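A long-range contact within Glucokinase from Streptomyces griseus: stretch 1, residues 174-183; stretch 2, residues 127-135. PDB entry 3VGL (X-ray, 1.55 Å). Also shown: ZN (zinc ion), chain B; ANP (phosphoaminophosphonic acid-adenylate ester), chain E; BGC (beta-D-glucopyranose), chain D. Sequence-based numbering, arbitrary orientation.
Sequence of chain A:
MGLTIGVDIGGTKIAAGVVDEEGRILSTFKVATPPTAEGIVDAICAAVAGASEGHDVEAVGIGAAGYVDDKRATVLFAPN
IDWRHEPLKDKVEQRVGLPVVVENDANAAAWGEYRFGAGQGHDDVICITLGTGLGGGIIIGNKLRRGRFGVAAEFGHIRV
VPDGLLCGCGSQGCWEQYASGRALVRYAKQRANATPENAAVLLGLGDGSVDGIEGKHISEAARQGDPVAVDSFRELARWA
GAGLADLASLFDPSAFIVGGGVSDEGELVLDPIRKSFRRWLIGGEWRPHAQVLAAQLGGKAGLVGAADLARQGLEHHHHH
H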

# COMPACT_ATOMS: atom_id res chain seq x y z
N CYS A 174 2.83 -10.74 -2.22
CA CYS A 174 4.11 -11.28 -2.71
C CYS A 174 4.54 -10.72 -4.06
O CYS A 174 3.73 -10.52 -5.00
CB CYS A 174 3.96 -12.78 -2.84
SG CYS A 174 3.64 -13.62 -1.30
N TRP A 175 5.85 -10.48 -4.18
CA TRP A 175 6.42 -9.98 -5.42
C TRP A 175 5.94 -10.76 -6.66
O TRP A 175 5.63 -10.17 -7.69
CB TRP A 175 7.95 -9.96 -5.32
CG TRP A 175 8.66 -9.22 -6.42
CD1 TRP A 175 8.14 -8.23 -7.25
CD2 TRP A 175 10.04 -9.32 -6.73
NE1 TRP A 175 9.13 -7.77 -8.10
CE2 TRP A 175 10.31 -8.41 -7.78
CE3 TRP A 175 11.09 -10.11 -6.22
CZ2 TRP A 175 11.58 -8.28 -8.36
CZ3 TRP A 175 12.36 -9.96 -6.78
CH2 TRP A 175 12.59 -9.06 -7.84
N GLU A 176 5.85 -12.07 -6.56
CA GLU A 176 5.49 -12.85 -7.74
C GLU A 176 4.09 -12.56 -8.27
O GLU A 176 3.82 -12.78 -9.45
CB GLU A 176 5.75 -14.33 -7.53
CG GLU A 176 4.64 -15.14 -6.99
CD GLU A 176 4.91 -16.66 -7.17
OE1 GLU A 176 6.08 -17.06 -7.20
OE2 GLU A 176 3.92 -17.43 -7.26
N GLN A 177 3.19 -12.05 -7.42
CA GLN A 177 1.86 -11.67 -7.92
C GLN A 177 1.88 -10.42 -8.79
O GLN A 177 0.92 -10.17 -9.51
CB GLN A 177 0.87 -11.49 -6.75
CG GLN A 177 0.65 -12.78 -5.97
CD GLN A 177 0.19 -13.89 -6.87
OE1 GLN A 177 -0.69 -13.69 -7.75
NE2 GLN A 177 0.78 -15.07 -6.70
N TYR A 178 3.01 -9.68 -8.73
CA TYR A 178 3.17 -8.42 -9.48
C TYR A 178 4.19 -8.53 -10.60
O TYR A 178 4.12 -7.78 -11.57
CB TYR A 178 3.56 -7.27 -8.52
CG TYR A 178 2.51 -7.08 -7.45
CD1 TYR A 178 1.39 -6.30 -7.69
CD2 TYR A 178 2.60 -7.79 -6.24
CE1 TYR A 178 0.39 -6.15 -6.72
CE2 TYR A 178 1.61 -7.64 -5.26
CZ TYR A 178 0.52 -6.84 -5.53
OH TYR A 178 -0.51 -6.68 -4.60
N ALA A 179 5.13 -9.46 -10.45
CA ALA A 179 6.15 -9.66 -11.50
C ALA A 179 6.31 -11.15 -11.74
O ALA A 179 6.88 -11.89 -10.91
CB ALA A 179 7.48 -9.04 -11.07
N SER A 180 5.78 -11.60 -12.87
CA SER A 180 5.87 -12.99 -13.30
C SER A 180 5.23 -13.01 -14.68
O SER A 180 4.65 -12.00 -15.13
CB SER A 180 5.10 -13.91 -12.34
OG SER A 180 3.69 -13.80 -12.55
N GLY A 181 5.36 -14.15 -15.37
CA GLY A 181 4.63 -14.34 -16.65
C GLY A 181 3.12 -14.30 -16.42
O GLY A 181 2.37 -13.74 -17.22
N ARG A 182 2.67 -14.88 -15.30
CA ARG A 182 1.24 -14.85 -14.99
C ARG A 182 0.74 -13.43 -14.77
O ARG A 182 -0.37 -13.12 -15.20
CB ARG A 182 0.86 -15.74 -13.79
CG ARG A 182 0.79 -17.18 -14.13
CD ARG A 182 0.14 -17.96 -13.01
NE ARG A 182 -0.04 -19.34 -13.46
CZ ARG A 182 -0.35 -20.35 -12.65
NH1 ARG A 182 -0.49 -21.57 -13.14
NH2 ARG A 182 -0.51 -20.13 -11.35
N ALA A 183 1.55 -12.59 -14.10
CA ALA A 183 1.19 -11.19 -13.89
C ALA A 183 1.14 -10.46 -15.23
O ALA A 183 0.21 -9.69 -15.47
CB ALA A 183 2.17 -10.48 -12.93
ZN ZN B . 3.70 -15.79 -2.00
PB ANP E . 7.30 -22.51 -15.97
O1B ANP E . 6.94 -21.48 -14.90
O2B ANP E . 6.41 -23.72 -16.04
N3B ANP E . 8.90 -23.06 -15.71
PA ANP E . 7.64 -20.42 -17.97
O1A ANP E . 7.55 -20.49 -19.50
O2A ANP E . 8.92 -20.00 -17.32
O3A ANP E . 7.13 -21.84 -17.42
O5' ANP E . 6.49 -19.44 -17.41
C5' ANP E . 5.12 -19.57 -17.82
C4' ANP E . 4.44 -18.22 -17.70
O4' ANP E . 5.19 -17.22 -18.40
C3' ANP E . 3.07 -18.27 -18.34
O3' ANP E . 2.27 -17.28 -17.70
C2' ANP E . 3.39 -17.85 -19.75
O2' ANP E . 2.27 -17.29 -20.41
C1' ANP E . 4.50 -16.82 -19.58
N9 ANP E . 5.49 -16.91 -20.67
C8 ANP E . 6.33 -17.92 -20.95
N7 ANP E . 7.10 -17.63 -22.04
C5 ANP E . 6.75 -16.39 -22.43
C6 ANP E . 7.14 -15.44 -23.51
N6 ANP E . 8.10 -15.76 -24.41
N1 ANP E . 6.51 -14.24 -23.53
C2 ANP E . 5.55 -13.87 -22.66
N3 ANP E . 5.14 -14.69 -21.66
C4 ANP E . 5.70 -15.91 -21.53
C2 BGC D . 8.38 -20.80 -5.98
C3 BGC D . 9.88 -20.89 -6.21
C4 BGC D . 10.22 -21.06 -7.69
C5 BGC D . 9.49 -19.97 -8.46
C6 BGC D . 9.73 -20.08 -9.97
C1 BGC D . 7.81 -19.70 -6.86
O1 BGC D . 6.42 -19.64 -6.77
O2 BGC D . 8.17 -20.42 -4.60
O3 BGC D . 10.43 -21.95 -5.48
O4 BGC D . 11.61 -20.91 -7.88
O5 BGC D . 8.09 -20.01 -8.22
O6 BGC D . 9.29 -21.33 -10.47
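Stretch 2, residues 127-135: CITLGTGLG

The firmest polar link between the stretches runs from the backbone of Leu134 to the side chain of Glu176: Leu134 N donates to Glu176 OE1 at 3.0 Å, with a nearly straight N-H...O angle of 161°. The same oxygen accepts from the sugar, with BGC O1 2.6 Å from Glu176 OE1. Water 1 lies 2.8 Å from the other carboxylate oxygen, Glu176 OE2, and 2.7 Å from Thr132 O, between the two stretches.

A second polar site lies at the start of the helix of stretch 1. Gly131 O receives two weak hydrogen bonds, from Gly181 N at 2.7 Å and from Arg182 N at 3.4 Å. Ser180 precedes this helix as its N-cap, and Ser180 OG accepts from Ala183 N at 2.9 Å.

Stretch 2 is a strand (127-130), a turn and a second strand (134-135). The strands pair back on each other: Thr129 N to Gly135 O is 2.9 Å and Gly135 N to Thr129 O is 3.0 Å. The turn lies along the loop and helix start of stretch 1. By CA atoms, Ser180 lies nearest Leu130 (4.5 Å), Gly181 nearest Gly131 (4.5 Å), Arg182 nearest Thr132 (5.6 Å) and Glu176 nearest Leu134 (4.8 Å). Residues 130-132 thus run in the same sense as 180-182, and the chain then turns back towards Glu176.

Gly133 passes close to the carboxylate, its CA 3.3 Å from Glu176 OE1. An ideal CB there would clash with that oxygen.

Apolar packing centres on Leu134. Its CD1 sits over one face of the Trp175 ring, 3.7 Å from the six-membered centroid, and 3.9 Å from Ala179 CB. Leu130 CD2 approaches Ala179 CB at 4.2 Å. Farther out, Ile128 CG2 is 4.1 Å from Trp175 CH2. Near the helix, Thr132 CG2 lies over one face of the Arg182 guanidinium, 3.4 Å from Arg182 CZ.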

# COMPACT_ATOMS: atom_id res chain seq x y z
N CYS A 127 20.07 -13.85 -9.70
CA CYS A 127 19.13 -14.24 -10.75
C CYS A 127 17.69 -14.15 -10.26
O CYS A 127 17.38 -14.50 -9.10
CB CYS A 127 19.41 -15.67 -11.18
SG CYS A 127 18.32 -16.34 -12.45
N ILE A 128 16.82 -13.64 -11.13
CA ILE A 128 15.37 -13.78 -10.94
C ILE A 128 14.82 -14.46 -12.17
O ILE A 128 15.30 -14.22 -13.28
CB ILE A 128 14.61 -12.44 -10.70
CG1 ILE A 128 14.59 -11.53 -11.93
CG2 ILE A 128 15.19 -11.72 -9.50
CD1 ILE A 128 13.53 -10.39 -11.81
N THR A 129 13.85 -15.34 -11.97
CA THR A 129 13.18 -15.95 -13.11
C THR A 129 11.73 -15.51 -13.11
O THR A 129 11.08 -15.46 -12.05
CB THR A 129 13.29 -17.48 -13.14
OG1 THR A 129 12.68 -18.04 -11.97
CG2 THR A 129 14.78 -17.93 -13.22
N LEU A 130 11.23 -15.16 -14.29
CA LEU A 130 9.85 -14.72 -14.47
C LEU A 130 9.11 -15.76 -15.28
O LEU A 130 9.39 -15.94 -16.46
CB LEU A 130 9.83 -13.37 -15.20
CG LEU A 130 10.54 -12.21 -14.50
CD1 LEU A 130 10.55 -10.99 -15.41
CD2 LEU A 130 9.84 -11.88 -13.16
N GLY A 131 8.15 -16.42 -14.65
CA GLY A 131 7.44 -17.55 -15.28
C GLY A 131 6.08 -17.70 -14.63
O GLY A 131 5.38 -16.70 -14.41
N THR A 132 5.70 -18.93 -14.32
CA THR A 132 4.47 -19.15 -13.56
C THR A 132 4.50 -18.37 -12.26
O THR A 132 3.50 -17.78 -11.84
CB THR A 132 4.29 -20.64 -13.26
OG1 THR A 132 4.25 -21.33 -14.50
CG2 THR A 132 2.98 -20.91 -12.54
N GLY A 133 5.68 -18.40 -11.64
CA GLY A 133 5.96 -17.62 -10.44
C GLY A 133 7.22 -16.80 -10.65
O GLY A 133 7.70 -16.64 -11.76
N LEU A 134 7.76 -16.27 -9.56
CA LEU A 134 9.04 -15.56 -9.62
C LEU A 134 10.00 -16.33 -8.72
O LEU A 134 9.71 -16.55 -7.57
CB LEU A 134 8.90 -14.08 -9.15
CG LEU A 134 10.19 -13.24 -9.33
CD1 LEU A 134 9.86 -11.76 -9.52
CD2 LEU A 134 11.14 -13.38 -8.12
N GLY A 135 11.11 -16.78 -9.31
CA GLY A 135 12.13 -17.50 -8.54
C GLY A 135 13.40 -16.67 -8.42
O GLY A 135 13.63 -15.71 -9.15
O HOH W 1 2.32 -17.00 -9.57